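Tungsten-containing formylmethanofuran dehydrogenase 2 subunit C (PDB 5T5I) is a subunit of the tungsten enzyme that probably reduces carbon dioxide to formylmethanofuran, the first step of methane formation from carbon dioxide. Local coordinates at residues Lys66-Lys77 and Glu87-Met96. Numbering follows the deposited sequence.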
loop_
_atom_site.group_PDB
_atom_site.type_symbol
_atom_site.label_atom_id
_atom_site.label_comp_id
_atom_site.label_asym_id
_atom_site.label_seq_id
_atom_site.Cartn_x
_atom_site.Cartn_y
_atom_site.Cartn_z
ATOM N N LYS C 66 -44.904 -32.387 -32.908
ATOM C CA LYS C 66 -44.515 -31.850 -31.617
ATOM C C LYS C 66 -44.097 -33.046 -30.752
ATOM O O LYS C 66 -44.943 -33.876 -30.413
ATOM C CB LYS C 66 -45.687 -31.107 -30.977
ATOM C CG LYS C 66 -45.340 -30.391 -29.682
ATOM C CD LYS C 66 -46.617 -30.024 -28.921
ATOM C CE LYS C 66 -46.446 -28.873 -27.963
ATOM N NZ LYS C 66 -47.338 -27.731 -28.293
ATOM N N ILE C 67 -42.798 -33.161 -30.429
ATOM C CA ILE C 67 -42.301 -34.234 -29.572
ATOM C C ILE C 67 -42.314 -33.734 -28.131
ATOM O O ILE C 67 -41.701 -32.706 -27.836
ATOM C CB ILE C 67 -40.883 -34.724 -29.975
ATOM C CG1 ILE C 67 -40.851 -35.193 -31.450
ATOM C CG2 ILE C 67 -40.432 -35.870 -29.031
ATOM C CD1 ILE C 67 -39.446 -35.482 -32.042
ATOM N N ILE C 68 -42.984 -34.465 -27.230
ATOM C CA ILE C 68 -43.011 -34.128 -25.809
ATOM C C ILE C 68 -42.234 -35.207 -25.073
ATOM O O ILE C 68 -42.652 -36.365 -25.078
ATOM C CB ILE C 68 -44.458 -33.994 -25.252
ATOM C CG1 ILE C 68 -45.256 -32.929 -26.055
ATOM C CG2 ILE C 68 -44.423 -33.656 -23.740
ATOM C CD1 ILE C 68 -46.709 -32.689 -25.608
ATOM N N ILE C 69 -41.118 -34.832 -24.420
ATOM C CA ILE C 69 -40.356 -35.767 -23.597
ATOM C C ILE C 69 -40.907 -35.523 -22.206
ATOM O O ILE C 69 -40.602 -34.492 -21.598
ATOM C CB ILE C 69 -38.827 -35.584 -23.699
ATOM C CG1 ILE C 69 -38.386 -35.721 -25.172
ATOM C CG2 ILE C 69 -38.112 -36.602 -22.787
ATOM C CD1 ILE C 69 -36.915 -35.687 -25.439
ATOM N N ASP C 70 -41.787 -36.413 -21.741
ATOM C CA ASP C 70 -42.489 -36.239 -20.473
ATOM C C ASP C 70 -41.674 -36.764 -19.295
ATOM O O ASP C 70 -42.092 -37.689 -18.607
ATOM C CB ASP C 70 -43.890 -36.889 -20.532
ATOM C CG ASP C 70 -44.816 -36.471 -19.404
ATOM O OD1 ASP C 70 -44.658 -35.341 -18.889
ATOM O OD2 ASP C 70 -45.690 -37.277 -19.027
ATOM N N GLY C 71 -40.534 -36.128 -19.052
ATOM C CA GLY C 71 -39.661 -36.512 -17.959
ATOM C C GLY C 71 -38.241 -36.014 -18.107
ATOM O O GLY C 71 -37.888 -35.371 -19.098
ATOM N N ASP C 72 -37.419 -36.334 -17.123
ATOM C CA ASP C 72 -36.030 -35.904 -17.081
ATOM C C ASP C 72 -35.121 -36.753 -17.982
ATOM O O ASP C 72 -35.097 -37.976 -17.857
ATOM C CB ASP C 72 -35.538 -35.922 -15.624
ATOM C CG ASP C 72 -34.167 -35.312 -15.426
ATOM O OD1 ASP C 72 -33.738 -34.526 -16.292
ATOM O OD2 ASP C 72 -33.534 -35.606 -14.400
ATOM N N VAL C 73 -34.351 -36.095 -18.877
ATOM C CA VAL C 73 -33.399 -36.785 -19.755
ATOM C C VAL C 73 -32.011 -36.167 -19.589
ATOM O O VAL C 73 -31.319 -35.864 -20.572
ATOM C CB VAL C 73 -33.884 -36.890 -21.229
ATOM C CG1 VAL C 73 -35.010 -37.904 -21.351
ATOM C CG2 VAL C 73 -34.317 -35.540 -21.795
ATOM N N TYR C 74 -31.605 -36.005 -18.303
ATOM C CA TYR C 74 -30.321 -35.420 -17.896
ATOM C C TYR C 74 -29.104 -36.132 -18.516
ATOM O O TYR C 74 -28.054 -35.515 -18.618
ATOM C CB TYR C 74 -30.180 -35.384 -16.351
ATOM C CG TYR C 74 -29.803 -36.715 -15.735
ATOM C CD1 TYR C 74 -30.762 -37.690 -15.499
ATOM C CD2 TYR C 74 -28.475 -37.027 -15.455
ATOM C CE1 TYR C 74 -30.416 -38.934 -14.981
ATOM C CE2 TYR C 74 -28.117 -38.270 -14.933
ATOM C CZ TYR C 74 -29.094 -39.223 -14.700
ATOM O OH TYR C 74 -28.785 -40.455 -14.174
ATOM N N ASN C 75 -29.233 -37.427 -18.870
ATOM C CA ASN C 75 -28.141 -38.194 -19.465
ATOM C C ASN C 75 -28.402 -38.565 -20.937
ATOM O O ASN C 75 -27.908 -39.587 -21.411
ATOM C CB ASN C 75 -27.805 -39.419 -18.583
ATOM C CG ASN C 75 -26.420 -39.336 -17.967
ATOM O OD1 ASN C 75 -25.758 -38.298 -17.998
ATOM N ND2 ASN C 75 -25.942 -40.431 -17.389
ATOM N N THR C 76 -29.067 -37.660 -21.689
ATOM C CA THR C 76 -29.329 -37.853 -23.121
ATOM C C THR C 76 -28.779 -36.659 -23.882
ATOM O O THR C 76 -29.203 -35.512 -23.658
ATOM C CB THR C 76 -30.807 -38.102 -23.406
ATOM O OG1 THR C 76 -31.251 -39.171 -22.573
ATOM C CG2 THR C 76 -31.069 -38.462 -24.868
ATOM N N LYS C 77 -27.834 -36.948 -24.785
ATOM C CA LYS C 77 -27.116 -35.965 -25.596
ATOM C C LYS C 77 -27.703 -35.847 -27.003
ATOM O O LYS C 77 -28.322 -36.783 -27.500
ATOM C CB LYS C 77 -25.633 -36.383 -25.724
ATOM C CG LYS C 77 -24.890 -36.456 -24.400
ATOM C CD LYS C 77 -23.490 -37.062 -24.550
ATOM C CE LYS C 77 -22.732 -37.026 -23.238
ATOM N NZ LYS C 77 -21.404 -37.658 -23.352
ATOM N N GLU C 87 -41.418 -29.050 -33.404
ATOM C CA GLU C 87 -41.171 -28.642 -32.041
ATOM C C GLU C 87 -40.819 -29.808 -31.106
ATOM O O GLU C 87 -41.275 -30.933 -31.312
ATOM C CB GLU C 87 -42.439 -27.921 -31.554
ATOM C CG GLU C 87 -42.274 -27.142 -30.271
ATOM C CD GLU C 87 -43.461 -26.294 -29.857
ATOM O OE1 GLU C 87 -44.497 -26.303 -30.561
ATOM O OE2 GLU C 87 -43.347 -25.616 -28.812
ATOM N N ILE C 88 -39.957 -29.537 -30.121
ATOM C CA ILE C 88 -39.603 -30.466 -29.050
ATOM C C ILE C 88 -39.810 -29.718 -27.720
ATOM O O ILE C 88 -39.351 -28.589 -27.579
ATOM C CB ILE C 88 -38.148 -31.006 -29.133
ATOM C CG1 ILE C 88 -37.861 -31.651 -30.506
ATOM C CG2 ILE C 88 -37.875 -32.014 -27.979
ATOM C CD1 ILE C 88 -36.389 -32.049 -30.731
ATOM N N ILE C 89 -40.484 -30.346 -26.758
ATOM C CA ILE C 89 -40.644 -29.806 -25.410
ATOM C C ILE C 89 -40.071 -30.863 -24.475
ATOM O O ILE C 89 -40.528 -31.999 -24.510
ATOM C CB ILE C 89 -42.126 -29.452 -25.057
ATOM C CG1 ILE C 89 -42.639 -28.347 -26.004
ATOM C CG2 ILE C 89 -42.239 -29.002 -23.573
ATOM C CD1 ILE C 89 -44.065 -27.842 -25.748
ATOM N N VAL C 90 -39.086 -30.506 -23.650
ATOM C CA VAL C 90 -38.502 -31.445 -22.685
ATOM C C VAL C 90 -38.954 -31.026 -21.283
ATOM O O VAL C 90 -38.562 -29.956 -20.820
ATOM C CB VAL C 90 -36.956 -31.559 -22.783
ATOM C CG1 VAL C 90 -36.442 -32.662 -21.856
ATOM C CG2 VAL C 90 -36.513 -31.817 -24.226
ATOM N N ARG C 91 -39.769 -31.872 -20.606
ATOM C CA ARG C 91 -40.275 -31.585 -19.251
ATOM C C ARG C 91 -39.272 -32.113 -18.227
ATOM O O ARG C 91 -39.558 -33.023 -17.450
ATOM C CB ARG C 91 -41.686 -32.180 -19.037
ATOM C CG ARG C 91 -42.726 -31.548 -19.944
ATOM C CD ARG C 91 -44.078 -32.193 -19.796
ATOM N NE ARG C 91 -45.081 -31.564 -20.658
ATOM C CZ ARG C 91 -46.233 -32.123 -21.029
ATOM N NH1 ARG C 91 -46.558 -33.342 -20.609
ATOM N NH2 ARG C 91 -47.067 -31.468 -21.829
ATOM N N GLY C 92 -38.092 -31.512 -18.256
ATOM C CA GLY C 92 -36.971 -31.888 -17.411
ATOM C C GLY C 92 -35.657 -31.387 -17.976
ATOM O O GLY C 92 -35.649 -30.504 -18.835
ATOM N N ASN C 93 -34.541 -31.965 -17.524
ATOM C CA ASN C 93 -33.199 -31.561 -17.971
ATOM C C ASN C 93 -32.739 -32.331 -19.201
ATOM O O ASN C 93 -33.299 -33.380 -19.518
ATOM C CB ASN C 93 -32.161 -31.775 -16.860
ATOM C CG ASN C 93 -32.579 -31.216 -15.518
ATOM O OD1 ASN C 93 -32.786 -30.003 -15.368
ATOM N ND2 ASN C 93 -32.716 -32.070 -14.520
ATOM N N VAL C 94 -31.704 -31.801 -19.877
ATOM C CA VAL C 94 -31.030 -32.419 -21.037
ATOM C C VAL C 94 -29.524 -32.369 -20.807
ATOM O O VAL C 94 -29.052 -31.498 -20.082
ATOM C CB VAL C 94 -31.386 -31.786 -22.410
ATOM C CG1 VAL C 94 -32.866 -31.937 -22.737
ATOM C CG2 VAL C 94 -30.958 -30.324 -22.497
ATOM N N ASN C 95 -28.770 -33.261 -21.467
ATOM C CA ASN C 95 -27.307 -33.283 -21.399
ATOM C C ASN C 95 -26.751 -32.309 -22.495
ATOM O O ASN C 95 -27.389 -31.284 -22.791
ATOM C CB ASN C 95 -26.796 -34.735 -21.534
ATOM C CG ASN C 95 -25.405 -34.989 -20.981
ATOM O OD1 ASN C 95 -24.421 -34.575 -21.567
ATOM N ND2 ASN C 95 -25.278 -35.592 -19.810
ATOM N N MET C 96 -25.588 -32.607 -23.092
ATOM C CA MET C 96 -24.936 -31.719 -24.047
ATOM C C MET C 96 -25.569 -31.717 -25.433
ATOM O O MET C 96 -26.330 -32.614 -25.771
ATOM C CB MET C 96 -23.462 -32.134 -24.197
ATOM C CG MET C 96 -22.636 -32.009 -22.921
ATOM S SD MET C 96 -21.089 -32.931 -23.074
ATOM C CE MET C 96 -20.492 -32.832 -21.419
HETATM O O HOH W 1 -31.622 -34.653 -12.862
HETATM O O HOH W 2 -29.467 -33.240 -25.552
#
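Asp70 and Arg91 form a salt bridge beside the parallel strands 66-69 and 87-90. Arg91 NH1 lies 3.3 Å from Asp70 OD1, which it meets from above the carboxylate, while the oxygen sits at the edge of the guanidinium, nearly in its plane; Ile68 CG2 covers a guanidinium face. Arginine suits this place because its extended chain, with CG anti to the carbonyl carbon (chi1 -64°), reaches back over the neighbouring strand. Four nearly straight backbone bonds, among them Arg91 N to Ile69 O (2.9 Å), join the strands in register. At the bend, Asp72 OD1 accepts the backbone N of Asn93 (3.0 Å) and, weakly, its ND2; Asn93 OD1 turns to Asn112 N in the next coil. Asn95 suits the turn 73-76 because its amide works both ways: ND2 reaches a lone pair of Tyr74 O (3.0 Å), and OD1 receives the N of Met96 (2.7 Å). A leucine here would probably leave Tyr74 O without this donor and the turn less firmly tied to the next coil. Inside, branched residues fill the space between the strands and the bend: Val73 CG2 packs on Val90 CG1 (3.6 Å), and Ile69 CD1 lies against Val90 CG2. Like residues thus stack on successive coils, Ile67 on Ile88 and Ile69 on Val90, as in a parallel beta-helix.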